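Local structure of thioredoxin reductase (Streptomyces clavuligerus, 4NTD) at residues L189-H203 with A214-V227. The protein is a flavoenzyme that binds FAD and glutathione, probably acts as a dithiol-disulfide oxidoreductase and is linked to disulfide formation in holomycin. Sequence-based numbering, arbitrary orientation. Where two conformers were deposited one is given.
Sequences LLLRQWSDDVVLFRH and ALSARQVPVIEGTV. With GSH (glutathione), chain B.
Arg192 NE donates to the carbonyl oxygen Arg218 O at 2.7 Å, nearly in line with the C=O bond and within the guanidinium plane. The bond ties the turn after helix 184-191 to the end of helix 209-217, the crossover helix of a beta-alpha-beta unit in which strand 198-201 pairs in parallel with the edge strand 222-223 of a Rossmann-like sheet. Bends at chi2 and chi3 (-73° and -78°) fold Arg192 back over this helix end, closed by a Schellman motif with Gln219 at positive phi. Arg218 NH2 stands over one face of the Arg192 guanidinium, offset toward its rim, the planes 35° apart. Ser195 O accepts from Arg192 NH1, and Arg192 CG presses on Val220 CG2 at 3.4 Å. With a leucine in place of Arg192, Arg218 O would probably lose its NE donor and Ser195 O its NH1 donor, loosening the turn.

Between the strands, Leu200 N reaches Pro221 O at 2.9 Å and Leu200 O accepts from Ile223 N. Pro221 suits the strand's start: it gives its carbonyl to the pairing but has no N-H for Val198 O, which meets its CD instead. Leu200 CD2 meets Leu215 CD1 of the crossover helix at 3.8 Å, whereas Val199 CG1 packs against Ile223 CD1 and over one face of the Phe201 ring. Past the paired strands, at the start of strand 227-233, His203 ND1 accepts from Val227 N at 3.1 Å, close to the imidazole plane.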
loop_
_atom_site.group_PDB
_atom_site.type_symbol
_atom_site.label_atom_id
_atom_site.label_comp_id
_atom_site.label_asym_id
_atom_site.label_seq_id
_atom_site.Cartn_x
_atom_site.Cartn_y
_atom_site.Cartn_z
ATOM N N LEU A 189 11.720 4.433 23.842
ATOM C CA LEU A 189 11.330 3.053 24.129
ATOM C C LEU A 189 11.296 2.213 22.848
ATOM O O LEU A 189 11.707 1.054 22.850
ATOM C CB LEU A 189 9.971 3.013 24.835
ATOM C CG LEU A 189 9.914 3.688 26.210
ATOM C CD1 LEU A 189 8.475 3.818 26.683
ATOM C CD2 LEU A 189 10.756 2.932 27.228
ATOM N N LEU A 190 10.819 2.811 21.759
ATOM C CA LEU A 190 10.821 2.163 20.446
ATOM C C LEU A 190 12.245 1.873 19.959
ATOM O O LEU A 190 12.533 0.774 19.482
ATOM C CB LEU A 190 10.071 3.037 19.430
ATOM C CG LEU A 190 10.042 2.619 17.957
ATOM C CD1 LEU A 190 9.461 1.224 17.781
ATOM C CD2 LEU A 190 9.243 3.637 17.158
ATOM N N LEU A 191 13.137 2.854 20.100
ATOM C CA LEU A 191 14.523 2.710 19.641
ATOM C C LEU A 191 15.325 1.653 20.407
ATOM O O LEU A 191 16.315 1.133 19.888
ATOM C CB LEU A 191 15.246 4.060 19.680
ATOM C CG LEU A 191 14.851 5.005 18.543
ATOM C CD1 LEU A 191 15.213 6.445 18.877
ATOM C CD2 LEU A 191 15.514 4.585 17.238
ATOM N N ARG A 192 14.892 1.320 21.625
ATOM C CA ARG A 192 15.528 0.242 22.397
ATOM C C ARG A 192 15.426 -1.125 21.716
ATOM O O ARG A 192 16.164 -2.046 22.063
ATOM C CB ARG A 192 14.961 0.157 23.821
ATOM C CG ARG A 192 15.690 1.031 24.825
ATOM C CD ARG A 192 17.068 0.483 25.180
ATOM N NE ARG A 192 17.025 -0.631 26.135
ATOM C CZ ARG A 192 17.208 -1.923 25.848
ATOM N NH1 ARG A 192 17.440 -2.342 24.606
ATOM N NH2 ARG A 192 17.150 -2.819 26.829
ATOM N N GLN A 193 14.509 -1.255 20.760
ATOM C CA GLN A 193 14.419 -2.459 19.940
ATOM C C GLN A 193 15.633 -2.618 19.004
ATOM O O GLN A 193 15.937 -3.731 18.572
ATOM C CB GLN A 193 13.097 -2.454 19.153
ATOM C CG GLN A 193 12.867 -3.638 18.224
ATOM C CD GLN A 193 12.987 -4.986 18.914
ATOM O OE1 GLN A 193 12.788 -5.103 20.124
ATOM N NE2 GLN A 193 13.304 -6.018 18.140
ATOM N N TRP A 194 16.332 -1.518 18.712
ATOM C CA TRP A 194 17.505 -1.544 17.826
ATOM C C TRP A 194 18.868 -1.425 18.528
ATOM O O TRP A 194 19.893 -1.756 17.932
ATOM C CB TRP A 194 17.386 -0.444 16.768
ATOM C CG TRP A 194 16.420 -0.760 15.663
ATOM C CD1 TRP A 194 16.705 -1.386 14.484
ATOM C CD2 TRP A 194 15.021 -0.456 15.628
ATOM N NE1 TRP A 194 15.570 -1.489 13.715
ATOM C CE2 TRP A 194 14.521 -0.929 14.396
ATOM C CE3 TRP A 194 14.138 0.166 16.521
ATOM C CZ2 TRP A 194 13.178 -0.793 14.029
ATOM C CZ3 TRP A 194 12.803 0.295 16.159
ATOM C CH2 TRP A 194 12.336 -0.183 14.923
ATOM N N SER A 195 18.892 -0.943 19.770
ATOM C CA SER A 195 20.148 -0.824 20.523
ATOM C C SER A 195 19.902 -0.887 22.023
ATOM O O SER A 195 18.857 -0.446 22.492
ATOM C CB SER A 195 20.849 0.496 20.186
ATOM O OG SER A 195 22.081 0.618 20.879
ATOM N N ASP A 196 20.872 -1.424 22.767
ATOM C CA ASP A 196 20.764 -1.426 24.230
ATOM C C ASP A 196 21.386 -0.168 24.839
ATOM O O ASP A 196 21.390 -0.006 26.058
ATOM C CB ASP A 196 21.335 -2.711 24.855
ATOM C CG ASP A 196 22.829 -2.866 24.649
ATOM O OD1 ASP A 196 23.458 -1.949 24.087
ATOM O OD2 ASP A 196 23.373 -3.917 25.049
ATOM N N ASP A 197 21.873 0.733 23.981
ATOM C CA ASP A 197 22.474 2.000 24.398
ATOM C C ASP A 197 21.657 3.161 23.819
ATOM O O ASP A 197 21.969 3.687 22.747
ATOM C CB ASP A 197 23.933 2.049 23.918
ATOM C CG ASP A 197 24.720 3.220 24.494
ATOM O OD1 ASP A 197 24.141 4.086 25.185
ATOM O OD2 ASP A 197 25.942 3.269 24.249
ATOM N N VAL A 198 20.599 3.533 24.537
ATOM C CA VAL A 198 19.702 4.619 24.140
ATOM C C VAL A 198 19.539 5.578 25.315
ATOM O O VAL A 198 19.190 5.154 26.414
ATOM C CB VAL A 198 18.314 4.086 23.728
ATOM C CG1 VAL A 198 17.394 5.230 23.316
ATOM C CG2 VAL A 198 18.443 3.078 22.596
ATOM N N VAL A 199 19.792 6.865 25.077
ATOM C CA VAL A 199 19.676 7.897 26.106
ATOM C C VAL A 199 18.634 8.939 25.704
ATOM O O VAL A 199 18.616 9.391 24.557
ATOM C CB VAL A 199 21.034 8.597 26.332
ATOM C CG1 VAL A 199 20.877 9.857 27.175
ATOM C CG2 VAL A 199 22.016 7.638 26.987
ATOM N N LEU A 200 17.782 9.319 26.653
ATOM C CA LEU A 200 16.840 10.419 26.459
ATOM C C LEU A 200 17.408 11.689 27.077
ATOM O O LEU A 200 17.686 11.731 28.274
ATOM C CB LEU A 200 15.481 10.101 27.090
ATOM C CG LEU A 200 14.426 11.218 27.056
ATOM C CD1 LEU A 200 14.052 11.583 25.628
ATOM C CD2 LEU A 200 13.188 10.825 27.845
ATOM N N PHE A 201 17.582 12.716 26.251
ATOM C CA PHE A 201 17.933 14.047 26.732
ATOM C C PHE A 201 16.615 14.757 27.033
ATOM O O PHE A 201 15.919 15.190 26.115
ATOM C CB PHE A 201 18.765 14.784 25.682
ATOM C CG PHE A 201 20.078 14.114 25.389
ATOM C CD1 PHE A 201 21.201 14.397 26.155
ATOM C CD2 PHE A 201 20.189 13.177 24.368
ATOM C CE1 PHE A 201 22.411 13.772 25.900
ATOM C CE2 PHE A 201 21.396 12.550 24.109
ATOM C CZ PHE A 201 22.510 12.847 24.876
ATOM N N ARG A 202 16.259 14.863 28.312
ATOM C CA ARG A 202 14.922 15.336 28.689
ATOM C C ARG A 202 14.593 16.729 28.156
ATOM O O ARG A 202 13.455 16.978 27.763
ATOM C CB ARG A 202 14.714 15.310 30.205
ATOM C CG ARG A 202 13.279 15.626 30.604
ATOM C CD ARG A 202 13.027 15.416 32.088
ATOM N NE ARG A 202 13.572 16.488 32.913
ATOM C CZ ARG A 202 12.884 17.556 33.303
ATOM N NH1 ARG A 202 11.617 17.705 32.939
ATOM N NH2 ARG A 202 13.464 18.478 34.059
ATOM N N HIS A 203 15.572 17.633 28.152
ATOM C CA HIS A 203 15.372 18.968 27.565
ATOM C C HIS A 203 14.166 19.698 28.183
ATOM O O HIS A 203 13.436 20.413 27.493
ATOM C CB HIS A 203 15.208 18.827 26.040
ATOM C CG HIS A 203 15.345 20.111 25.284
ATOM N ND1 HIS A 203 16.468 20.901 25.366
ATOM C CD2 HIS A 203 14.516 20.728 24.410
ATOM C CE1 HIS A 203 16.323 21.958 24.587
ATOM N NE2 HIS A 203 15.146 21.876 23.994
ATOM N N ALA A 214 8.660 3.355 32.867
ATOM C CA ALA A 214 8.910 2.678 31.592
ATOM C C ALA A 214 10.364 2.826 31.146
ATOM O O ALA A 214 10.999 1.853 30.741
ATOM C CB ALA A 214 7.973 3.209 30.519
ATOM N N LEU A 215 10.882 4.049 31.227
ATOM C CA LEU A 215 12.270 4.327 30.853
ATOM C C LEU A 215 13.257 3.568 31.748
ATOM O O LEU A 215 14.242 3.017 31.259
ATOM C CB LEU A 215 12.542 5.836 30.889
ATOM C CG LEU A 215 11.818 6.661 29.819
ATOM C CD1 LEU A 215 11.774 8.134 30.200
ATOM C CD2 LEU A 215 12.465 6.479 28.454
ATOM N N SER A 216 12.983 3.529 33.052
ATOM C CA SER A 216 13.799 2.744 33.986
ATOM C C SER A 216 13.758 1.250 33.659
ATOM O O SER A 216 14.795 0.585 33.631
ATOM C CB SER A 216 13.341 2.965 35.433
ATOM O OG SER A 216 13.644 4.277 35.866
ATOM N N ALA A 217 12.558 0.735 33.399
ATOM C CA ALA A 217 12.364 -0.691 33.125
ATOM C C ALA A 217 13.053 -1.151 31.838
ATOM O O ALA A 217 13.522 -2.287 31.761
ATOM C CB ALA A 217 10.880 -1.021 33.076
ATOM N N ARG A 218 13.110 -0.277 30.835
ATOM C CA ARG A 218 13.813 -0.587 29.583
ATOM C C ARG A 218 15.247 -0.051 29.564
ATOM O O ARG A 218 15.918 -0.100 28.533
ATOM C CB ARG A 218 13.025 -0.070 28.373
ATOM C CG ARG A 218 11.725 -0.815 28.105
ATOM C CD ARG A 218 11.956 -2.281 27.751
ATOM N NE ARG A 218 12.480 -2.460 26.395
ATOM C CZ ARG A 218 13.376 -3.378 26.023
ATOM N NH1 ARG A 218 13.914 -4.224 26.902
ATOM N NH2 ARG A 218 13.756 -3.440 24.752
ATOM N N GLN A 219 15.705 0.450 30.709
ATOM C CA GLN A 219 17.097 0.845 30.904
ATOM C C GLN A 219 17.552 1.896 29.882
ATOM O O GLN A 219 18.573 1.744 29.209
ATOM C CB GLN A 219 17.993 -0.403 30.956
ATOM C CG GLN A 219 17.571 -1.330 32.096
ATOM C CD GLN A 219 18.433 -2.572 32.257
ATOM O OE1 GLN A 219 18.828 -3.200 31.277
ATOM N NE2 GLN A 219 18.705 -2.948 33.508
ATOM N N VAL A 220 16.753 2.958 29.790
ATOM C CA VAL A 220 17.060 4.151 29.005
ATOM C C VAL A 220 17.394 5.272 29.989
ATOM O O VAL A 220 16.492 5.803 30.641
ATOM C CB VAL A 220 15.841 4.581 28.154
ATOM C CG1 VAL A 220 16.085 5.913 27.449
ATOM C CG2 VAL A 220 15.488 3.496 27.149
ATOM N N PRO A 221 18.686 5.634 30.112
ATOM C CA PRO A 221 19.008 6.759 30.989
ATOM C C PRO A 221 18.355 8.063 30.541
ATOM O O PRO A 221 18.201 8.294 29.340
ATOM C CB PRO A 221 20.533 6.868 30.884
ATOM C CG PRO A 221 20.988 5.509 30.494
ATOM C CD PRO A 221 19.900 4.960 29.618
ATOM N N VAL A 222 17.966 8.894 31.505
ATOM C CA VAL A 222 17.431 10.218 31.216
ATOM C C VAL A 222 18.418 11.254 31.735
ATOM O O VAL A 222 18.644 11.354 32.940
ATOM C CB VAL A 222 16.052 10.449 31.863
ATOM C CG1 VAL A 222 15.471 11.790 31.429
ATOM C CG2 VAL A 222 15.093 9.321 31.510
ATOM N N ILE A 223 19.008 12.010 30.816
ATOM C CA ILE A 223 19.976 13.039 31.165
ATOM C C ILE A 223 19.263 14.387 31.202
ATOM O O ILE A 223 18.601 14.775 30.237
ATOM C CB ILE A 223 21.164 13.036 30.181
ATOM C CG1 ILE A 223 21.889 11.684 30.285
ATOM C CG2 ILE A 223 22.114 14.194 30.469
ATOM C CD1 ILE A 223 23.099 11.532 29.395
ATOM N N GLU A 224 19.391 15.085 32.329
ATOM C CA GLU A 224 18.751 16.386 32.563
ATOM C C GLU A 224 19.571 17.512 31.959
ATOM O O GLU A 224 20.797 17.414 31.891
ATOM C CB GLU A 224 18.624 16.660 34.066
ATOM C CG GLU A 224 17.545 15.862 34.771
ATOM C CD GLU A 224 16.153 16.259 34.328
ATOM O OE1 GLU A 224 15.867 17.474 34.280
ATOM O OE2 GLU A 224 15.344 15.360 34.030
ATOM N N GLY A 225 18.899 18.586 31.551
ATOM C CA GLY A 225 19.567 19.790 31.064
ATOM C C GLY A 225 19.079 20.246 29.703
ATOM O O GLY A 225 18.643 19.441 28.883
ATOM N N THR A 226 19.158 21.551 29.467
ATOM C CA THR A 226 18.839 22.123 28.166
ATOM C C THR A 226 19.932 21.740 27.164
ATOM O O THR A 226 21.113 21.965 27.411
ATOM C CB THR A 226 18.718 23.660 28.249
ATOM O OG1 THR A 226 17.739 24.010 29.235
ATOM C CG2 THR A 226 18.318 24.261 26.904
ATOM N N VAL A 227 19.525 21.139 26.051
ATOM C CA VAL A 227 20.425 20.793 24.958
ATOM C C VAL A 227 20.800 22.075 24.212
ATOM O O VAL A 227 19.918 22.806 23.759
ATOM C CB VAL A 227 19.764 19.792 23.983
ATOM C CG1 VAL A 227 20.655 19.539 22.772
ATOM C CG2 VAL A 227 19.443 18.484 24.696
HETATM N N1 GSH B . 3.856 6.985 14.118
HETATM C CA1 GSH B . 4.394 6.341 15.318
HETATM C C1 GSH B . 3.307 6.405 16.410
HETATM O O11 GSH B . 3.232 7.477 17.059
HETATM O O12 GSH B . 2.583 5.392 16.578
HETATM C CB1 GSH B . 5.587 7.084 15.869
HETATM C CG1 GSH B . 6.837 6.209 15.942
HETATM C CD1 GSH B . 7.309 5.905 14.522
HETATM O OE1 GSH B . 7.099 4.816 13.994
HETATM N N2 GSH B . 8.055 6.879 13.993
HETATM C CA2 GSH B . 8.599 6.821 12.632
HETATM C C2 GSH B . 7.540 7.281 11.721
HETATM O O2 GSH B . 6.513 7.857 12.085
HETATM C CB2 GSH B . 8.668 5.410 12.044
HETATM S SG2 GSH B . 10.208 4.777 11.267
HETATM N N3 GSH B . 7.817 6.827 10.514
HETATM C CA3 GSH B . 6.876 6.926 9.482
HETATM C C3 GSH B . 7.273 7.789 8.255
HETATM O O31 GSH B . 8.569 8.187 8.091
HETATM O O32 GSH B . 6.385 8.079 7.351
HETATM O O HOH W 1 11.651 -1.579 23.816
HETATM O O HOH W 2 20.502 2.328 27.221
HETATM O O HOH W 3 19.844 -0.765 28.297
HETATM O O HOH W 4 18.598 16.894 28.325
#